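Periplasmic sugar-binding domain protein (Pseudomonas fluorescens Pf-5, PDB 3H75) probably binds a sugar in the periplasm, in the manner of a two-lobed bacterial solute-binding protein. Local coordinates at residues A[128-133]-A[165-170]; A[139-144]-A[174-179]. All blocks are in the same frame, centred on the assembly; numbering follows the deposited sequence.

Contact 1 of 2, residues A[128-133]-A[165-170]; sequences RMLKEL and RGLRRA
Leu130 reaches from one helix into the angle between Leu167 and Ala170 of another, and a single methyl does most of the touching. Leu130 CD2 lies 3.6 Å from Ala170 CB and 3.8 Å from Leu167 CD1, so the same branch meets a side-chain end and a methyl set directly on the helix. The two leucine side chains cross obliquely, each with CG anti to its own backbone N (chi1 -171° in Leu130, 167° in Leu167); the CB of Leu167 is not aimed at segment 128-133, and this torsion turns CD1 back to it. Ala170, whose CB does point across, also receives Leu130 CB at 3.8 Å; as alanine has nothing beyond CB, both leucine carbons come up against that one methyl, next to the helix backbone. The example illustrates how a three-layer alpha/beta domain is filled: helices 122-137 and 158-173 lie side by side on one face of the mixed sheet, the second of them forming the beta-alpha-beta crossover between strands 146-152 and 177-184. Trp210 of strand 206-211 touches both Leu167 and the selenomethionine Met129 beneath the pair. At one flank, salt bridges tie Arg128 to Glu124 and Arg169 to Glu123.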
# COMPACT_ATOMS: atom_id res chain seq x y z
N ARG A 128 -11.19 2.75 -8.02
CA ARG A 128 -10.78 2.38 -9.37
C ARG A 128 -10.84 0.88 -9.62
O ARG A 128 -11.14 0.46 -10.73
CB ARG A 128 -9.38 2.93 -9.66
CG ARG A 128 -9.36 4.45 -9.83
CD ARG A 128 -10.18 4.87 -11.05
NE ARG A 128 -10.51 6.29 -11.03
CZ ARG A 128 -11.42 6.86 -11.81
NH1 ARG A 128 -12.09 6.12 -12.69
NH2 ARG A 128 -11.67 8.16 -11.72
N MSE A 129 -10.56 0.07 -8.61
CA MSE A 129 -10.62 -1.37 -8.85
C MSE A 129 -11.99 -1.83 -9.29
O MSE A 129 -12.11 -2.61 -10.23
CB MSE A 129 -10.20 -2.17 -7.61
CG MSE A 129 -8.69 -2.20 -7.39
SE MSE A 129 -8.17 -3.56 -6.10
CE MSE A 129 -8.81 -2.68 -4.48
N LEU A 130 -13.04 -1.35 -8.63
CA LEU A 130 -14.38 -1.77 -9.04
C LEU A 130 -14.73 -1.19 -10.40
O LEU A 130 -15.28 -1.89 -11.24
CB LEU A 130 -15.44 -1.36 -8.01
CG LEU A 130 -16.81 -2.00 -8.32
CD1 LEU A 130 -16.68 -3.51 -8.30
CD2 LEU A 130 -17.84 -1.54 -7.32
N LYS A 131 -14.40 0.09 -10.63
CA LYS A 131 -14.71 0.70 -11.93
C LYS A 131 -14.02 -0.06 -13.06
O LYS A 131 -14.62 -0.29 -14.11
CB LYS A 131 -14.29 2.17 -11.95
CG LYS A 131 -15.21 3.07 -11.14
CD LYS A 131 -14.90 4.54 -11.36
CE LYS A 131 -15.22 5.00 -12.77
NZ LYS A 131 -16.68 5.01 -13.05
N GLU A 132 -12.76 -0.44 -12.84
CA GLU A 132 -12.00 -1.18 -13.84
C GLU A 132 -12.59 -2.57 -14.08
O GLU A 132 -12.69 -3.02 -15.22
CB GLU A 132 -10.54 -1.31 -13.40
CG GLU A 132 -9.72 -0.06 -13.63
CD GLU A 132 -9.47 0.20 -15.10
OE1 GLU A 132 -8.75 -0.61 -15.72
OE2 GLU A 132 -10.00 1.19 -15.63
N LEU A 133 -12.96 -3.25 -13.00
CA LEU A 133 -13.54 -4.58 -13.12
C LEU A 133 -14.84 -4.50 -13.92
O LEU A 133 -15.08 -5.33 -14.81
CB LEU A 133 -13.82 -5.18 -11.74
CG LEU A 133 -12.62 -5.68 -10.93
CD1 LEU A 133 -13.11 -6.07 -9.53
CD2 LEU A 133 -11.97 -6.88 -11.63
N ARG A 165 -13.78 2.27 1.50
CA ARG A 165 -14.55 3.48 1.27
C ARG A 165 -14.65 3.72 -0.24
O ARG A 165 -15.71 4.08 -0.74
CB ARG A 165 -13.90 4.69 1.96
CG ARG A 165 -14.48 6.04 1.55
CD ARG A 165 -15.97 6.15 1.86
NE ARG A 165 -16.53 7.40 1.35
CZ ARG A 165 -17.83 7.70 1.34
NH1 ARG A 165 -18.71 6.82 1.81
NH2 ARG A 165 -18.24 8.86 0.85
N GLY A 166 -13.54 3.51 -0.95
CA GLY A 166 -13.53 3.69 -2.39
C GLY A 166 -14.49 2.71 -3.04
O GLY A 166 -15.23 3.07 -3.96
N LEU A 167 -14.46 1.47 -2.57
CA LEU A 167 -15.35 0.44 -3.09
C LEU A 167 -16.81 0.86 -2.89
O LEU A 167 -17.63 0.76 -3.81
CB LEU A 167 -15.11 -0.89 -2.37
CG LEU A 167 -16.16 -1.99 -2.56
CD1 LEU A 167 -16.16 -2.45 -4.01
CD2 LEU A 167 -15.86 -3.17 -1.61
N ARG A 168 -17.13 1.33 -1.68
CA ARG A 168 -18.49 1.76 -1.37
C ARG A 168 -18.94 2.90 -2.27
O ARG A 168 -20.10 2.96 -2.66
CB ARG A 168 -18.59 2.20 0.10
CG ARG A 168 -18.29 1.09 1.11
CD ARG A 168 -19.39 0.03 1.14
NE ARG A 168 -19.07 -1.04 2.09
CZ ARG A 168 -19.84 -2.10 2.32
NH1 ARG A 168 -20.99 -2.24 1.66
NH2 ARG A 168 -19.46 -3.04 3.17
N ARG A 169 -18.03 3.81 -2.60
CA ARG A 169 -18.38 4.92 -3.48
C ARG A 169 -18.74 4.39 -4.87
O ARG A 169 -19.71 4.85 -5.48
CB ARG A 169 -17.23 5.92 -3.56
CG ARG A 169 -17.16 6.87 -2.38
CD ARG A 169 -15.94 7.76 -2.51
NE ARG A 169 -15.79 8.24 -3.88
CZ ARG A 169 -14.62 8.34 -4.51
NH1 ARG A 169 -13.50 7.99 -3.88
NH2 ARG A 169 -14.57 8.77 -5.76
N ALA A 170 -17.96 3.43 -5.36
CA ALA A 170 -18.23 2.85 -6.67
C ALA A 170 -19.55 2.08 -6.66
O ALA A 170 -20.31 2.12 -7.62
CB ALA A 170 -17.07 1.93 -7.08

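Contact 2 of 2, residues A[139-144]-A[174-179]; sequences PVPAGH and HPQVHL
The side-chain amide of Gln176 reaches the backbone of the loop opposite, where NE2 donates to the carbonyl O of His144 at 2.7 Å, with an N-H...O angle of 147°. Pro141 meets the same amide, the ring and the glutamine chain crossing at about a right angle. Here the model is too tight, so the exact place of the amide, and with it the bond length, is doubtful. Farther back, Gln176 CG also lies 3.5 Å from His144 O, so the carbonyl sits alongside the end of the glutamine chain. The reach comes from an extended chain with CG anti to the backbone N (chi1 175°).

Around this first shell, each segment also has internal bonds. In the loop, His144 ND1 donates to Ala142 O over 2.8 Å, joining the ring to the loop backbone; the acceptor lies in the imidazole plane, whereas the donor sits 57° out of the Ala142 carbonyl plane. On the other side, a type I turn from His174 to Val177, closed by Val177 N to His174 O at 2.9 Å, sets Gln176 just ahead of strand 177-184. Backbone bonds from Gln176 and His178 to Ile146 then join this strand to strand 146-152, which the loop enters.

With the Gln176 amide cut back to the methyl of an alanine here, the His144 carbonyl would probably lose this donor. If the amide lies as modelled, a neutral side-chain-to-backbone bond at the surface links the loop to the turn that leads into strand 177-184, without involving any charge.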
# COMPACT_ATOMS: atom_id res chain seq x y z
N PRO A 139 -20.95 -5.25 -20.94
CA PRO A 139 -22.41 -5.41 -20.95
C PRO A 139 -22.91 -6.78 -20.50
O PRO A 139 -22.18 -7.77 -20.52
CB PRO A 139 -22.77 -5.11 -22.40
CG PRO A 139 -21.79 -4.04 -22.74
CD PRO A 139 -20.50 -4.60 -22.19
N VAL A 140 -24.19 -6.80 -20.13
CA VAL A 140 -24.90 -7.98 -19.65
C VAL A 140 -26.21 -7.54 -18.98
O VAL A 140 -27.13 -8.35 -18.83
CB VAL A 140 -24.05 -8.77 -18.62
CG1 VAL A 140 -23.80 -7.93 -17.37
CG2 VAL A 140 -24.76 -10.07 -18.26
N PRO A 141 -26.32 -6.26 -18.57
CA PRO A 141 -27.50 -5.70 -17.90
C PRO A 141 -28.89 -6.04 -18.43
O PRO A 141 -29.07 -6.98 -19.21
CB PRO A 141 -27.23 -4.20 -17.96
CG PRO A 141 -25.78 -4.13 -17.74
CD PRO A 141 -25.26 -5.23 -18.65
N ALA A 142 -29.86 -5.25 -17.97
CA ALA A 142 -31.26 -5.39 -18.33
C ALA A 142 -31.92 -6.49 -17.50
O ALA A 142 -32.18 -7.59 -17.99
CB ALA A 142 -31.41 -5.69 -19.82
N GLY A 143 -32.17 -6.19 -16.22
CA GLY A 143 -32.82 -7.16 -15.35
C GLY A 143 -31.86 -8.09 -14.62
O GLY A 143 -32.24 -8.71 -13.62
N HIS A 144 -30.63 -8.18 -15.10
CA HIS A 144 -29.64 -9.05 -14.48
C HIS A 144 -28.72 -8.23 -13.59
O HIS A 144 -28.28 -7.14 -13.97
CB HIS A 144 -28.79 -9.74 -15.54
CG HIS A 144 -29.58 -10.40 -16.61
ND1 HIS A 144 -30.61 -9.77 -17.27
CD2 HIS A 144 -29.47 -11.63 -17.18
CE1 HIS A 144 -31.10 -10.57 -18.20
NE2 HIS A 144 -30.43 -11.70 -18.17
N HIS A 174 -23.22 2.37 -8.97
CA HIS A 174 -23.62 1.25 -9.80
C HIS A 174 -24.56 0.29 -9.08
O HIS A 174 -24.17 -0.80 -8.66
CB HIS A 174 -22.38 0.51 -10.28
CG HIS A 174 -21.49 1.34 -11.14
ND1 HIS A 174 -21.71 1.53 -12.49
CD2 HIS A 174 -20.42 2.11 -10.83
CE1 HIS A 174 -20.82 2.38 -12.97
NE2 HIS A 174 -20.03 2.75 -11.98
N PRO A 175 -25.84 0.67 -8.93
CA PRO A 175 -26.82 -0.17 -8.26
C PRO A 175 -27.01 -1.56 -8.86
O PRO A 175 -27.53 -2.46 -8.20
CB PRO A 175 -28.10 0.68 -8.29
CG PRO A 175 -27.90 1.57 -9.48
CD PRO A 175 -26.44 1.94 -9.39
N GLN A 176 -26.58 -1.75 -10.11
CA GLN A 176 -26.71 -3.06 -10.75
C GLN A 176 -25.75 -4.07 -10.11
O GLN A 176 -25.96 -5.28 -10.19
CB GLN A 176 -26.44 -2.96 -12.25
CG GLN A 176 -26.44 -4.31 -12.95
CD GLN A 176 -26.34 -4.21 -14.46
OE1 GLN A 176 -25.48 -3.49 -14.99
NE2 GLN A 176 -27.21 -4.93 -15.16
N VAL A 177 -24.69 -3.56 -9.49
CA VAL A 177 -23.71 -4.42 -8.83
C VAL A 177 -24.25 -4.79 -7.45
O VAL A 177 -24.62 -3.91 -6.66
CB VAL A 177 -22.34 -3.72 -8.67
CG1 VAL A 177 -21.37 -4.65 -7.94
CG2 VAL A 177 -21.78 -3.35 -10.04
N HIS A 178 -24.30 -6.08 -7.17
CA HIS A 178 -24.81 -6.54 -5.88
C HIS A 178 -23.73 -7.21 -5.05
O HIS A 178 -23.32 -8.33 -5.34
CB HIS A 178 -25.96 -7.52 -6.12
CG HIS A 178 -27.09 -6.93 -6.91
ND1 HIS A 178 -28.00 -7.71 -7.59
CD2 HIS A 178 -27.45 -5.65 -7.13
CE1 HIS A 178 -28.87 -6.92 -8.20
NE2 HIS A 178 -28.56 -5.67 -7.94
N LEU A 179 -23.25 -6.50 -4.04
CA LEU A 179 -22.23 -7.03 -3.15
C LEU A 179 -22.91 -8.08 -2.29
O LEU A 179 -23.69 -7.75 -1.39
CB LEU A 179 -21.66 -5.92 -2.27
CG LEU A 179 -20.70 -6.34 -1.15
CD1 LEU A 179 -19.45 -6.97 -1.74
CD2 LEU A 179 -20.34 -5.13 -0.32

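In the fold
Both contacts belong to the lobe built on the mixed sheet, on the same side of the chain's centre, with their own centres about 15 Å apart. Their segments alternate along the chain: 128-133, 139-144, 165-170, 174-179. Contact 1 joins helices 122-137 and 158-173, and contact 2 joins the chain that follows each, the loop before strand 146-152 and the turn leading into strand 177-184. The two meet directly where Arg168 NH1 packs 3.6 Å from Leu179 CD2. A buried apolar contact between two helices thus continues into a polar surface contact at the lobe's far end, probably well away from the cleft between lobes where such proteins hold their ligands.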